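Cysteine protease-like VirA (Shigella flexneri, PDB 3EB8) is a secreted virulence effector needed for bacterial entry into epithelial cells and for spreading between them, named as a cysteine protease but probably not one. Local coordinates at residues 230-235 against 279-284; 154-159 against 234-239; 326-331 against 339-344; 161-166 against 213-218. One frame throughout, in Å; residues are numbered along the deposited sequence.

Overall arrangement
All four contacts border the mixed sheet that runs through strands 157-160, 163-164, 274-283, 300-312 and 315-327. Interactions 1 and 2 lie closest, with centres about 10 Å apart; they share Ser234 and Ala235, and strands 274-283 and 157-160 are neighbours. Interaction 3, about 11 Å from interaction 1 between centres, follows both in the chain and lies at the end of strand 315-327. Interaction 4 is farthest from interaction 3, about 24 Å between centres, and along the chain falls wholly between residues 154-159 and 234-239. The tubulin-binding region, residues 182-273, meets the sheet or its edge hairpin in interactions 1, 2 and 4.

Interaction 1. Residues 230-235 against 279-284; sequences SALTSA and IKINAV
Ile279 and Ile281 of strand 274-283 point at Ala235 and Leu232 in a helix-on-sheet packing, with the end of helix 226-234 and the residue after it lying against one face of the mixed sheet. Ile279 can be followed outward. Its CB faces the methyl of Ala235 without close contact. Of the two branches, CG2 comes to 4.0 Å from Ala235 CB and CG1 to 3.9 Å from that same carbon. CG1 stands anti to the carbonyl carbon (chi1 -66°), which carries the chain on toward the helix, and its tip CD1 closes to 3.7 Å from Ala235 CB. One alanine methyl therefore meets three carbons of a single isoleucine. Two residues on, with nearly the same first torsion, Ile281 uses its tip alone. On the other side of the strand, Lys280 makes a cation-pi contact with Tyr159. Ala235 O is hydrogen-bonded by Ser304 OG of strand 300-312. The contact is buried and wholly apolar, without a hydrogen bond between the two segments. Ile281 CD1 rests on the helix backbone rather than on a side-chain end: it lies 3.8 Å from Leu232 CA, nearer than the 4.2 Å to Leu232 CB.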
loop_
_atom_site.group_PDB
_atom_site.type_symbol
_atom_site.label_atom_id
_atom_site.label_comp_id
_atom_site.label_asym_id
_atom_site.label_seq_id
_atom_site.Cartn_x
_atom_site.Cartn_y
_atom_site.Cartn_z
ATOM N N SER A 230 15.996 5.694 -2.675
ATOM C CA SER A 230 15.357 5.319 -3.919
ATOM C C SER A 230 14.017 4.664 -3.640
ATOM O O SER A 230 13.033 4.959 -4.317
ATOM C CB SER A 230 16.270 4.376 -4.719
ATOM O OG SER A 230 17.426 5.050 -5.198
ATOM N N ALA A 231 13.981 3.790 -2.633
ATOM C CA ALA A 231 12.753 3.078 -2.267
ATOM C C ALA A 231 11.678 4.028 -1.724
ATOM O O ALA A 231 10.512 3.977 -2.134
ATOM C CB ALA A 231 13.051 2.008 -1.251
ATOM N N LEU A 232 12.082 4.885 -0.789
ATOM C CA LEU A 232 11.195 5.896 -0.220
ATOM C C LEU A 232 10.620 6.852 -1.282
ATOM O O LEU A 232 9.402 7.077 -1.346
ATOM C CB LEU A 232 11.948 6.698 0.835
ATOM C CG LEU A 232 11.256 7.918 1.450
ATOM C CD1 LEU A 232 9.934 7.536 2.135
ATOM C CD2 LEU A 232 12.197 8.617 2.425
ATOM N N THR A 233 11.495 7.418 -2.115
ATOM C CA THR A 233 11.049 8.417 -3.090
ATOM C C THR A 233 10.225 7.788 -4.200
ATOM O O THR A 233 9.207 8.322 -4.604
ATOM C CB THR A 233 12.221 9.259 -3.678
ATOM O OG1 THR A 233 13.160 8.412 -4.353
ATOM C CG2 THR A 233 12.938 10.015 -2.565
ATOM N N SER A 234 10.644 6.626 -4.668
ATOM C CA SER A 234 9.923 5.976 -5.746
ATOM C C SER A 234 8.464 5.734 -5.386
ATOM O O SER A 234 7.607 5.688 -6.278
ATOM C CB SER A 234 10.583 4.651 -6.107
ATOM O OG SER A 234 10.325 3.667 -5.130
ATOM N N ALA A 235 8.196 5.565 -4.090
ATOM C CA ALA A 235 6.863 5.204 -3.606
ATOM C C ALA A 235 5.821 6.279 -3.908
ATOM O O ALA A 235 4.626 6.004 -3.908
ATOM C CB ALA A 235 6.878 4.891 -2.095
ATOM N N ILE A 279 2.846 4.215 3.069
ATOM C CA ILE A 279 4.060 3.599 2.572
ATOM C C ILE A 279 4.737 2.750 3.640
ATOM O O ILE A 279 5.145 3.250 4.675
ATOM C CB ILE A 279 5.026 4.686 2.058
ATOM C CG1 ILE A 279 4.410 5.354 0.824
ATOM C CG2 ILE A 279 6.403 4.086 1.745
ATOM C CD1 ILE A 279 4.996 6.718 0.503
ATOM N N LYS A 280 4.829 1.456 3.387
ATOM C CA LYS A 280 5.544 0.561 4.289
ATOM C C LYS A 280 6.795 0.029 3.599
ATOM O O LYS A 280 6.720 -0.471 2.479
ATOM C CB LYS A 280 4.651 -0.588 4.754
ATOM C CG LYS A 280 3.517 -0.135 5.664
ATOM C CD LYS A 280 3.355 -1.067 6.865
ATOM C CE LYS A 280 2.604 -0.375 8.006
ATOM N NZ LYS A 280 2.634 -1.120 9.303
ATOM N N ILE A 281 7.942 0.173 4.263
ATOM C CA ILE A 281 9.220 -0.248 3.716
ATOM C C ILE A 281 9.875 -1.178 4.704
ATOM O O ILE A 281 9.911 -0.880 5.903
ATOM C CB ILE A 281 10.173 0.963 3.444
ATOM C CG1 ILE A 281 9.543 1.931 2.451
ATOM C CG2 ILE A 281 11.507 0.484 2.899
ATOM C CD1 ILE A 281 10.162 3.289 2.404
ATOM N N ASN A 282 10.388 -2.301 4.190
ATOM C CA ASN A 282 11.127 -3.276 4.969
ATOM C C ASN A 282 12.418 -3.677 4.259
ATOM O O ASN A 282 12.485 -3.672 3.035
ATOM C CB ASN A 282 10.266 -4.509 5.229
ATOM C CG ASN A 282 9.086 -4.201 6.132
ATOM O OD1 ASN A 282 9.252 -4.006 7.331
ATOM N ND2 ASN A 282 7.887 -4.139 5.556
ATOM N N ALA A 283 13.446 -4.007 5.029
ATOM C CA ALA A 283 14.694 -4.458 4.457
ATOM C C ALA A 283 14.494 -5.919 4.105
ATOM O O ALA A 283 13.672 -6.570 4.718
ATOM C CB ALA A 283 15.811 -4.291 5.464
ATOM N N VAL A 284 15.202 -6.432 3.105
ATOM C CA VAL A 284 15.063 -7.843 2.759
ATOM C C VAL A 284 15.967 -8.689 3.659
ATOM O O VAL A 284 15.547 -9.725 4.217
ATOM C CB VAL A 284 15.404 -8.117 1.282
ATOM C CG1 VAL A 284 15.581 -9.639 1.022
ATOM C CG2 VAL A 284 14.330 -7.534 0.376
#

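Interaction 2. Residues 154-159 against 234-239; sequences NSTKIY and SAFWQS
Phe236 reaches across to Ile158 and Thr156 and supplies more than half of the 85 Å² buried here. The backbones stay well apart, 10.5 Å between Phe236 CA and Thr156 CA, and the ring fills much of that interval. CG is anti to the carbonyl carbon (chi1 -68°), which sends the phenyl group toward the strand with its far rim leading. Both partners touch this rim close to the ring plane, so the contact is made at the edge of the ring. Ile158 is the nearer: its tip CD1 stands 3.9 Å from Phe236 CZ, and the two side chains cross at about a right angle. Thr156 adds a looser touch through its methyl, with CG2 4.4 Å from Phe236 CE2. Its hydroxyl serves a different purpose: OG1 is hydrogen-bonded to Asp147 OD2 and to His277 N, which probably helps hold the rotation that presents CG2 to the ring. Phe236 itself sits inside a type I beta turn from Ser234 to Trp237, closed by a bond of 3.1 Å from Trp237 N to Ser234 O. The contact is buried and apolar. Ile144 and Asp147 of helix 140-149 also pack on Phe236, and its ring meets that of His277 with the planes about 50° apart. Ile158 leans in addition on Leu167 and Ile170 of helix 167-176, while Ile279 of the adjoining strand 274-283 touches both Phe236 and Ile158.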
loop_
_atom_site.group_PDB
_atom_site.type_symbol
_atom_site.label_atom_id
_atom_site.label_comp_id
_atom_site.label_asym_id
_atom_site.label_seq_id
_atom_site.Cartn_x
_atom_site.Cartn_y
_atom_site.Cartn_z
ATOM N N ASN A 154 -2.669 15.613 5.609
ATOM C CA ASN A 154 -2.880 14.377 4.854
ATOM C C ASN A 154 -3.221 13.188 5.731
ATOM O O ASN A 154 -3.261 13.290 6.958
ATOM C CB ASN A 154 -1.607 14.014 4.079
ATOM C CG ASN A 154 -1.778 14.143 2.595
ATOM O OD1 ASN A 154 -2.898 14.305 2.111
ATOM N ND2 ASN A 154 -0.672 14.064 1.852
ATOM N N SER A 155 -3.438 12.046 5.092
ATOM C CA SER A 155 -3.424 10.789 5.820
ATOM C C SER A 155 -2.113 10.047 5.564
ATOM O O SER A 155 -1.966 8.896 5.955
ATOM C CB SER A 155 -4.623 9.923 5.448
ATOM O OG SER A 155 -5.817 10.474 5.977
ATOM N N THR A 156 -1.165 10.724 4.920
ATOM C CA THR A 156 0.142 10.126 4.604
ATOM C C THR A 156 0.851 9.581 5.858
ATOM O O THR A 156 1.012 10.293 6.863
ATOM C CB THR A 156 1.085 11.129 3.848
ATOM O OG1 THR A 156 0.504 11.494 2.586
ATOM C CG2 THR A 156 2.457 10.516 3.601
ATOM N N LYS A 157 1.245 8.311 5.801
ATOM C CA LYS A 157 2.070 7.718 6.845
ATOM C C LYS A 157 3.128 6.835 6.243
ATOM O O LYS A 157 2.871 6.110 5.292
ATOM C CB LYS A 157 1.232 6.906 7.816
ATOM C CG LYS A 157 0.379 7.757 8.730
ATOM C CD LYS A 157 -0.491 6.897 9.631
ATOM C CE LYS A 157 -1.276 7.757 10.605
ATOM N NZ LYS A 157 -2.461 7.013 11.112
ATOM N N ILE A 158 4.324 6.886 6.803
ATOM C CA ILE A 158 5.435 6.148 6.248
ATOM C C ILE A 158 6.088 5.332 7.337
ATOM O O ILE A 158 6.402 5.854 8.406
ATOM C CB ILE A 158 6.471 7.088 5.636
ATOM C CG1 ILE A 158 5.812 7.980 4.592
ATOM C CG2 ILE A 158 7.634 6.271 5.029
ATOM C CD1 ILE A 158 6.493 9.300 4.419
ATOM N N TYR A 159 6.300 4.052 7.055
ATOM C CA TYR A 159 6.877 3.132 8.028
ATOM C C TYR A 159 8.099 2.407 7.486
ATOM O O TYR A 159 8.114 1.987 6.338
ATOM C CB TYR A 159 5.858 2.078 8.440
ATOM C CG TYR A 159 4.572 2.631 8.938
ATOM C CD1 TYR A 159 3.513 2.852 8.071
ATOM C CD2 TYR A 159 4.401 2.939 10.286
ATOM C CE1 TYR A 159 2.309 3.371 8.527
ATOM C CE2 TYR A 159 3.198 3.458 10.757
ATOM C CZ TYR A 159 2.151 3.666 9.874
ATOM O OH TYR A 159 0.957 4.187 10.319
ATOM N N SER A 234 10.644 6.626 -4.668
ATOM C CA SER A 234 9.923 5.976 -5.746
ATOM C C SER A 234 8.464 5.734 -5.386
ATOM O O SER A 234 7.607 5.688 -6.278
ATOM C CB SER A 234 10.583 4.651 -6.107
ATOM O OG SER A 234 10.325 3.667 -5.130
ATOM N N ALA A 235 8.196 5.565 -4.090
ATOM C CA ALA A 235 6.863 5.204 -3.606
ATOM C C ALA A 235 5.821 6.279 -3.908
ATOM O O ALA A 235 4.626 6.004 -3.908
ATOM C CB ALA A 235 6.878 4.891 -2.095
ATOM N N PHE A 236 6.290 7.499 -4.159
ATOM C CA PHE A 236 5.404 8.635 -4.395
ATOM C C PHE A 236 5.137 8.905 -5.892
ATOM O O PHE A 236 4.301 9.739 -6.222
ATOM C CB PHE A 236 5.944 9.904 -3.711
ATOM C CG PHE A 236 5.917 9.852 -2.206
ATOM C CD1 PHE A 236 6.944 9.249 -1.499
ATOM C CD2 PHE A 236 4.860 10.417 -1.495
ATOM C CE1 PHE A 236 6.915 9.204 -0.108
ATOM C CE2 PHE A 236 4.829 10.371 -0.104
ATOM C CZ PHE A 236 5.858 9.769 0.590
ATOM N N TRP A 237 5.841 8.223 -6.802
ATOM C CA TRP A 237 5.614 8.504 -8.222
ATOM C C TRP A 237 4.106 8.394 -8.594
ATOM O O TRP A 237 3.450 7.386 -8.305
ATOM C CB TRP A 237 6.499 7.641 -9.140
ATOM C CG TRP A 237 6.353 8.029 -10.605
ATOM C CD1 TRP A 237 6.333 9.301 -11.122
ATOM C CD2 TRP A 237 6.198 7.150 -11.718
ATOM N NE1 TRP A 237 6.174 9.262 -12.476
ATOM C CE2 TRP A 237 6.086 7.957 -12.875
ATOM C CE3 TRP A 237 6.169 5.754 -11.858
ATOM C CZ2 TRP A 237 5.939 7.417 -14.163
ATOM C CZ3 TRP A 237 6.022 5.215 -13.146
ATOM C CH2 TRP A 237 5.902 6.055 -14.282
ATOM N N GLN A 238 3.562 9.434 -9.222
ATOM C CA GLN A 238 2.111 9.518 -9.429
ATOM C C GLN A 238 1.530 8.396 -10.293
ATOM O O GLN A 238 0.369 8.038 -10.139
ATOM C CB GLN A 238 1.743 10.873 -10.020
ATOM C CG GLN A 238 2.482 11.213 -11.310
ATOM C CD GLN A 238 2.051 12.557 -11.892
ATOM O OE1 GLN A 238 2.779 13.557 -11.805
ATOM N NE2 GLN A 238 0.852 12.590 -12.474
ATOM N N SER A 239 2.334 7.852 -11.205
ATOM C CA SER A 239 1.883 6.781 -12.109
ATOM C C SER A 239 2.514 5.437 -11.760
ATOM O O SER A 239 2.521 4.516 -12.561
ATOM C CB SER A 239 2.186 7.141 -13.560
ATOM O OG SER A 239 1.687 8.425 -13.852
#

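Interaction 3. Residues 326-331 against 339-344; sequences LVHAGT and RNAIPP
Ala341 turns its methyl into an angle formed by Thr331 and His328. Thr331 straddles that carbon with both of its branches, OG1 at 3.4 Å and CG2 at 3.6 Å from Ala341 CB. The imidazole of His328 adds a flank, its CE1 3.8 Å from Ala341 CB. Thr331 OG1 lies over the centre of the His328 ring and meets the alanine methyl from a direction roughly at right angles to it. Deeper in, Val327 and Ile342 cross obliquely, the branch CG2 of the valine meeting the tip CD1 of the isoleucine. These pairs form where strand 315-327 ends and the chain folds back on the last turn of helix 335-341, a strand-turn-helix connection. A type I beta turn from His328 to Thr331 begins it. His328 O takes two bonds from Thr331, from N and from OG1 (2.9 Å), both on the same face of the carbonyl plane; the hydroxyl is tilted 27° from that plane. Val327 also packs on Ala231, and Ile342 on Ser234, both of helix 226-234. One water joins the two backbones near the more exposed rim. It donates to Ala341 O at 2.8 Å and to Leu326 O, and accepts from His328 N at 3.1 Å. His328 ND1 is a fourth partner of this water, reached because the ring stands between the backbone N and the carbonyl carbon (chi1 81°).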
loop_
_atom_site.group_PDB
_atom_site.type_symbol
_atom_site.label_atom_id
_atom_site.label_comp_id
_atom_site.label_asym_id
_atom_site.label_seq_id
_atom_site.Cartn_x
_atom_site.Cartn_y
_atom_site.Cartn_z
ATOM N N LEU A 326 10.243 -4.705 -4.992
ATOM C CA LEU A 326 11.567 -4.783 -4.393
ATOM C C LEU A 326 12.484 -3.719 -4.997
ATOM O O LEU A 326 12.510 -3.526 -6.212
ATOM C CB LEU A 326 12.163 -6.146 -4.723
ATOM C CG LEU A 326 12.727 -7.014 -3.616
ATOM C CD1 LEU A 326 11.630 -7.349 -2.613
ATOM C CD2 LEU A 326 13.272 -8.274 -4.252
ATOM N N VAL A 327 13.245 -3.041 -4.151
ATOM C CA VAL A 327 14.304 -2.166 -4.624
ATOM C C VAL A 327 15.660 -2.757 -4.256
ATOM O O VAL A 327 15.981 -2.885 -3.066
ATOM C CB VAL A 327 14.208 -0.764 -4.009
ATOM C CG1 VAL A 327 15.306 0.124 -4.604
ATOM C CG2 VAL A 327 12.819 -0.172 -4.230
ATOM N N HIS A 328 16.447 -3.114 -5.274
ATOM C CA HIS A 328 17.736 -3.782 -5.083
ATOM C C HIS A 328 18.797 -2.862 -4.444
ATOM O O HIS A 328 18.727 -1.634 -4.538
ATOM C CB HIS A 328 18.233 -4.394 -6.416
ATOM C CG HIS A 328 18.896 -3.410 -7.336
ATOM N ND1 HIS A 328 18.268 -2.878 -8.445
ATOM C CD2 HIS A 328 20.131 -2.853 -7.304
ATOM C CE1 HIS A 328 19.083 -2.034 -9.053
ATOM N NE2 HIS A 328 20.219 -1.997 -8.379
ATOM N N ALA A 329 19.789 -3.472 -3.815
ATOM C CA ALA A 329 20.811 -2.762 -3.032
ATOM C C ALA A 329 21.573 -1.624 -3.716
ATOM O O ALA A 329 21.928 -0.624 -3.083
ATOM C CB ALA A 329 21.797 -3.758 -2.476
ATOM N N GLY A 330 21.881 -1.765 -4.992
ATOM C CA GLY A 330 22.653 -0.703 -5.622
ATOM C C GLY A 330 21.867 0.399 -6.329
ATOM O O GLY A 330 22.446 1.141 -7.137
ATOM N N THR A 331 20.567 0.519 -6.049
ATOM C CA THR A 331 19.741 1.447 -6.825
ATOM C C THR A 331 20.109 2.899 -6.568
ATOM O O THR A 331 20.215 3.325 -5.417
ATOM C CB THR A 331 18.217 1.315 -6.529
ATOM O OG1 THR A 331 17.780 -0.029 -6.745
ATOM C CG2 THR A 331 17.429 2.240 -7.452
ATOM N N ARG A 339 13.332 3.626 -12.881
ATOM C CA ARG A 339 12.668 2.880 -13.941
ATOM C C ARG A 339 13.416 1.583 -14.290
ATOM O O ARG A 339 12.798 0.600 -14.686
ATOM C CB ARG A 339 12.499 3.747 -15.180
ATOM C CG ARG A 339 13.821 4.241 -15.759
ATOM C CD ARG A 339 13.632 5.223 -16.888
ATOM N NE ARG A 339 14.812 5.229 -17.737
ATOM C CZ ARG A 339 15.585 6.288 -17.949
ATOM N NH1 ARG A 339 15.289 7.451 -17.388
ATOM N NH2 ARG A 339 16.649 6.185 -18.736
ATOM N N ASN A 340 14.741 1.577 -14.152
ATOM C CA ASN A 340 15.516 0.356 -14.374
ATOM C C ASN A 340 15.427 -0.629 -13.198
ATOM O O ASN A 340 15.331 -1.825 -13.408
ATOM C CB ASN A 340 16.973 0.673 -14.714
ATOM C CG ASN A 340 17.171 1.017 -16.186
ATOM O OD1 ASN A 340 17.202 0.132 -17.057
ATOM N ND2 ASN A 340 17.349 2.298 -16.467
ATOM N N ALA A 341 15.422 -0.116 -11.971
ATOM C CA ALA A 341 15.300 -0.967 -10.779
ATOM C C ALA A 341 13.874 -1.502 -10.551
ATOM O O ALA A 341 13.704 -2.618 -10.063
ATOM C CB ALA A 341 15.812 -0.245 -9.541
ATOM N N ILE A 342 12.868 -0.714 -10.931
ATOM C CA ILE A 342 11.461 -1.033 -10.655
ATOM C C ILE A 342 10.582 -0.953 -11.905
ATOM O O ILE A 342 9.743 -0.061 -12.010
ATOM C CB ILE A 342 10.858 -0.056 -9.610
ATOM C CG1 ILE A 342 11.903 0.310 -8.547
ATOM C CG2 ILE A 342 9.579 -0.657 -8.991
ATOM C CD1 ILE A 342 11.491 1.431 -7.636
ATOM N N PRO A 343 10.800 -1.869 -12.868
ATOM C CA PRO A 343 10.004 -1.943 -14.096
ATOM C C PRO A 343 8.596 -2.404 -13.763
ATOM O O PRO A 343 8.444 -3.101 -12.771
ATOM C CB PRO A 343 10.714 -3.057 -14.897
ATOM C CG PRO A 343 11.383 -3.892 -13.846
ATOM C CD PRO A 343 11.913 -2.842 -12.904
ATOM N N PRO A 344 7.595 -2.045 -14.590
ATOM C CA PRO A 344 6.204 -2.499 -14.437
ATOM C C PRO A 344 6.058 -3.992 -14.084
ATOM O O PRO A 344 5.288 -4.333 -13.173
ATOM C CB PRO A 344 5.597 -2.217 -15.813
ATOM C CG PRO A 344 6.358 -1.045 -16.311
ATOM C CD PRO A 344 7.752 -1.143 -15.746
HETATM O O HOH W 1 15.219 -3.666 -8.016
#

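Interaction 4. Residues 161-166 against 213-218; sequences NNIEIP and QTEKLL
Leu218, which meets Ile163 across this contact, is held in its helix by a bond of 2.9 Å from Leu218 N to Thr214 O, the shorter of the two backbone bonds within residues 213-218. From that fixed base its CG extends anti to the backbone N (chi1 -180°), and the branch CD2 is carried out toward the strand. Ile163 answers with its own tip: the two side chains meet end on, CD1 of Ile163 standing 3.7 Å from CD2 of Leu218. The other branch of Ile163 deals with Glu215, one helical turn earlier. Here the approach differs: the two run alongside, pointing opposite ways. Glu215 is extended beyond CG (chi2 -177°), so its carboxylate passes the isoleucine and leaves OE1 at 3.4 Å from Ile163 CG2, with Glu215 CD at 4.0 Å from that methyl. No hydrogen bond links the two segments. The arrangement sets helix 210-221, part of the tubulin-binding region, beside the small beta-hairpin of strands 157-160 and 163-164. Asn161 and Asn162, both with positive phi, turn the chain between those strands and bring Ile163 round to face the helix. A backbone bond between Ile165 and Ile158 joins the two arms, and one between Asn161 and Ile281 ties the hairpin to strand 274-283. Phe219, next after Leu218, also touches Ile163, and Phe205 lies against Glu215. The contact is near the surface, its centre about 19 Å from the centre of the chain, and Leu218 packs in addition on Phe160.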
loop_
_atom_site.group_PDB
_atom_site.type_symbol
_atom_site.label_atom_id
_atom_site.label_comp_id
_atom_site.label_asym_id
_atom_site.label_seq_id
_atom_site.Cartn_x
_atom_site.Cartn_y
_atom_site.Cartn_z
ATOM N N ASN A 161 9.775 -1.071 8.651
ATOM C CA ASN A 161 9.583 -2.187 9.572
ATOM C C ASN A 161 8.629 -1.887 10.721
ATOM O O ASN A 161 8.956 -2.090 11.881
ATOM C CB ASN A 161 10.928 -2.705 10.094
ATOM C CG ASN A 161 11.369 -3.979 9.387
ATOM O OD1 ASN A 161 10.820 -5.053 9.646
ATOM N ND2 ASN A 161 12.352 -3.867 8.482
ATOM N N ASN A 162 7.445 -1.395 10.387
ATOM C CA ASN A 162 6.413 -1.145 11.386
ATOM C C ASN A 162 6.737 -0.013 12.345
ATOM O O ASN A 162 6.177 0.065 13.437
ATOM C CB ASN A 162 6.109 -2.419 12.167
ATOM C CG ASN A 162 5.164 -3.333 11.426
ATOM O OD1 ASN A 162 4.094 -2.909 10.988
ATOM N ND2 ASN A 162 5.553 -4.600 11.281
ATOM N N ILE A 163 7.641 0.864 11.929
ATOM C CA ILE A 163 8.001 2.011 12.734
ATOM C C ILE A 163 7.602 3.269 11.989
ATOM O O ILE A 163 8.114 3.532 10.896
ATOM C CB ILE A 163 9.514 2.048 12.971
ATOM C CG1 ILE A 163 9.974 0.781 13.696
ATOM C CG2 ILE A 163 9.915 3.303 13.727
ATOM C CD1 ILE A 163 11.479 0.528 13.582
ATOM N N GLU A 164 6.689 4.052 12.558
ATOM C CA GLU A 164 6.337 5.306 11.911
ATOM C C GLU A 164 7.539 6.250 11.861
ATOM O O GLU A 164 8.123 6.594 12.887
ATOM C CB GLU A 164 5.134 5.987 12.559
ATOM C CG GLU A 164 4.838 7.353 11.947
ATOM C CD GLU A 164 3.401 7.828 12.143
ATOM O OE1 GLU A 164 2.967 8.714 11.375
ATOM O OE2 GLU A 164 2.708 7.326 13.053
ATOM N N ILE A 165 7.924 6.626 10.653
ATOM C CA ILE A 165 8.905 7.669 10.470
ATOM C C ILE A 165 8.186 9.015 10.521
ATOM O O ILE A 165 7.320 9.314 9.696
ATOM C CB ILE A 165 9.642 7.525 9.132
ATOM C CG1 ILE A 165 10.311 6.157 9.046
ATOM C CG2 ILE A 165 10.659 8.651 8.956
ATOM C CD1 ILE A 165 11.191 5.973 7.838
ATOM N N PRO A 166 8.537 9.835 11.505
ATOM C CA PRO A 166 7.840 11.110 11.663
ATOM C C PRO A 166 7.918 11.920 10.373
ATOM O O PRO A 166 8.990 12.015 9.775
ATOM C CB PRO A 166 8.632 11.799 12.776
ATOM C CG PRO A 166 9.265 10.676 13.536
ATOM C CD PRO A 166 9.551 9.600 12.546
ATOM N N GLN A 213 16.830 5.607 20.945
ATOM C CA GLN A 213 18.233 5.487 20.599
ATOM C C GLN A 213 18.403 4.452 19.483
ATOM O O GLN A 213 19.144 4.676 18.518
ATOM C CB GLN A 213 19.066 5.136 21.830
ATOM C CG GLN A 213 20.513 5.567 21.730
ATOM C CD GLN A 213 20.689 7.047 21.457
ATOM O OE1 GLN A 213 21.531 7.443 20.641
ATOM N NE2 GLN A 213 19.898 7.875 22.135
ATOM N N THR A 214 17.688 3.334 19.592
ATOM C CA THR A 214 17.725 2.342 18.525
ATOM C C THR A 214 17.162 2.906 17.213
ATOM O O THR A 214 17.753 2.732 16.148
ATOM C CB THR A 214 17.021 1.006 18.908
ATOM O OG1 THR A 214 15.607 1.133 18.753
ATOM C CG2 THR A 214 17.324 0.632 20.329
ATOM N N GLU A 215 16.031 3.594 17.278
ATOM C CA GLU A 215 15.497 4.225 16.079
ATOM C C GLU A 215 16.490 5.228 15.461
ATOM O O GLU A 215 16.627 5.299 14.236
ATOM C CB GLU A 215 14.164 4.925 16.361
ATOM C CG GLU A 215 13.038 4.022 16.810
ATOM C CD GLU A 215 11.725 4.785 17.000
ATOM O OE1 GLU A 215 11.250 5.418 16.037
ATOM O OE2 GLU A 215 11.166 4.763 18.115
ATOM N N LYS A 216 17.154 6.020 16.295
ATOM C CA LYS A 216 18.050 7.041 15.777
ATOM C C LYS A 216 19.127 6.361 14.950
ATOM O O LYS A 216 19.500 6.833 13.870
ATOM C CB LYS A 216 18.695 7.832 16.918
ATOM C CG LYS A 216 17.742 8.702 17.698
ATOM C CD LYS A 216 18.491 9.805 18.434
ATOM C CE LYS A 216 19.811 9.304 18.996
ATOM N NZ LYS A 216 20.629 10.394 19.606
ATOM N N LEU A 217 19.609 5.238 15.480
ATOM C CA LEU A 217 20.699 4.479 14.892
ATOM C C LEU A 217 20.231 3.878 13.586
ATOM O O LEU A 217 20.907 3.968 12.563
ATOM C CB LEU A 217 21.089 3.348 15.831
ATOM C CG LEU A 217 22.575 3.116 16.000
ATOM C CD1 LEU A 217 23.157 4.249 16.858
ATOM C CD2 LEU A 217 22.781 1.759 16.642
ATOM N N LEU A 218 19.060 3.262 13.647
ATOM C CA LEU A 218 18.447 2.620 12.505
ATOM C C LEU A 218 18.306 3.608 11.352
ATOM O O LEU A 218 18.770 3.355 10.235
ATOM C CB LEU A 218 17.080 2.073 12.909
ATOM C CG LEU A 218 16.259 1.346 11.849
ATOM C CD1 LEU A 218 17.123 0.277 11.209
ATOM C CD2 LEU A 218 15.010 0.736 12.484
#